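Local atomic coordinates of eukaryotic initiation factor 4F subunit p150 (Saccharomyces cerevisiae, PDB entry 2VSO), a protein that forms part of the eIF4F complex at the mRNA cap, where the translation machinery begins to assemble, and stimulates translation by interacting with the polyadenylate-binding protein PAB1. Residues Glu211-Leu214 / Glu215-Glu219. Residues are numbered along the deposited sequence; the frame is centred on the assembly and turned at random.
Sequences EETL and ESVVE
Glu215 N donates to Glu211 O at 2.9 Å, the first of a series of backbone bonds of the i to i+4 kind that join residues 211-214 to the turn that follows them. In the next one Ser216 N reaches Glu212 O at 2.9 Å, but it is more bent, with an N-H...O angle of 143°. Val218 N to Leu214 O is longer, 3.2 Å, and nearly straight at 174°. The carbonyls of Glu211, Glu212 and Leu214 are thus each taken by an N-H one turn further on, and Glu219 N continues the pattern onto Glu215 O. A fourth bond, from Val217 N to Thr213 O, follows the same pattern but is doubtful, because that oxygen is modelled too close to a neighbouring atom.

This is the opening of helix 211-228 in the MIF4G domain, the eIF4A-binding middle portion of eIF4G, an all-helical domain of the HEAT-repeat type. Thr213 and Ser216 pack on helix 163-185, Leu214 and Val217 meet Leu205 of helix 191-206, and Val218 touches Leu270 of helix 264-278.

The carboxylates look outside the turn for partners. Glu215 CG stands anti to the backbone N (chi1 -166°), and the chain then bends at chi2, ending with OE2 in a salt bridge to Arg265. Glu211 OE2 instead accepts from the backbone N of Ser263. Glu211 OE1 and Glu215 OE2 stay 6.3 Å apart, and Arg265 probably eases the repulsion between the two acids. On the buried side, Thr213 OG1 makes a weak hydrogen bond to Asp143.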
# COMPACT_ATOMS: atom_id res chain seq x y z
N GLU C 211 -4.23 16.55 -8.73
CA GLU C 211 -3.60 16.20 -7.47
C GLU C 211 -2.41 15.24 -7.63
O GLU C 211 -1.47 15.29 -6.84
CB GLU C 211 -4.63 15.69 -6.47
CG GLU C 211 -5.46 16.83 -5.90
CD GLU C 211 -6.27 16.44 -4.67
OE1 GLU C 211 -6.37 15.23 -4.38
OE2 GLU C 211 -6.80 17.36 -4.01
N GLU C 212 -2.43 14.41 -8.66
CA GLU C 212 -1.29 13.54 -8.96
C GLU C 212 -0.05 14.35 -9.34
O GLU C 212 1.07 14.01 -8.96
CB GLU C 212 -1.64 12.55 -10.07
CG GLU C 212 -2.97 11.86 -9.90
CD GLU C 212 -3.20 10.82 -10.96
OE1 GLU C 212 -2.25 10.56 -11.74
OE2 GLU C 212 -4.31 10.26 -11.02
N THR C 213 -0.25 15.42 -10.10
CA THR C 213 0.86 16.28 -10.52
C THR C 213 1.51 16.99 -9.33
O THR C 213 2.73 16.98 -9.19
CB THR C 213 0.41 17.30 -11.58
OG1 THR C 213 0.23 16.63 -12.83
CG2 THR C 213 1.44 18.38 -11.76
N LEU C 214 0.67 17.58 -8.49
CA LEU C 214 1.10 18.25 -7.26
C LEU C 214 1.82 17.29 -6.32
O LEU C 214 2.83 17.64 -5.72
CB LEU C 214 -0.12 18.81 -6.53
CG LEU C 214 -0.78 20.02 -7.16
CD1 LEU C 214 -2.20 20.11 -6.67
CD2 LEU C 214 0.03 21.26 -6.80
N GLU C 215 1.26 16.10 -6.18
CA GLU C 215 1.88 15.01 -5.46
C GLU C 215 3.29 14.81 -5.99
O GLU C 215 4.25 14.68 -5.24
CB GLU C 215 1.07 13.74 -5.68
CG GLU C 215 1.40 12.62 -4.73
CD GLU C 215 0.70 12.78 -3.41
OE1 GLU C 215 1.39 12.76 -2.37
OE2 GLU C 215 -0.55 12.94 -3.41
N SER C 216 3.40 14.77 -7.32
CA SER C 216 4.64 14.49 -8.01
C SER C 216 5.71 15.54 -7.72
O SER C 216 6.85 15.19 -7.45
CB SER C 216 4.38 14.41 -9.52
OG SER C 216 5.59 14.31 -10.26
N VAL C 217 5.32 16.81 -7.78
CA VAL C 217 6.22 17.93 -7.54
C VAL C 217 6.80 17.91 -6.13
O VAL C 217 8.01 18.08 -5.95
CB VAL C 217 5.54 19.29 -7.76
CG1 VAL C 217 6.56 20.32 -8.16
CG2 VAL C 217 4.50 19.18 -8.84
N VAL C 218 5.93 17.73 -5.14
CA VAL C 218 6.34 17.65 -3.75
C VAL C 218 7.37 16.55 -3.56
O VAL C 218 8.47 16.80 -3.07
CB VAL C 218 5.14 17.43 -2.78
CG1 VAL C 218 5.62 17.04 -1.41
CG2 VAL C 218 4.28 18.69 -2.70
N GLU C 219 7.02 15.34 -3.98
CA GLU C 219 7.95 14.22 -3.86
C GLU C 219 9.28 14.50 -4.54
O GLU C 219 10.33 14.13 -4.01
CB GLU C 219 7.33 12.94 -4.38
CG GLU C 219 6.13 12.47 -3.59
CD GLU C 219 5.38 11.34 -4.28
OE1 GLU C 219 5.75 11.00 -5.43
OE2 GLU C 219 4.44 10.78 -3.68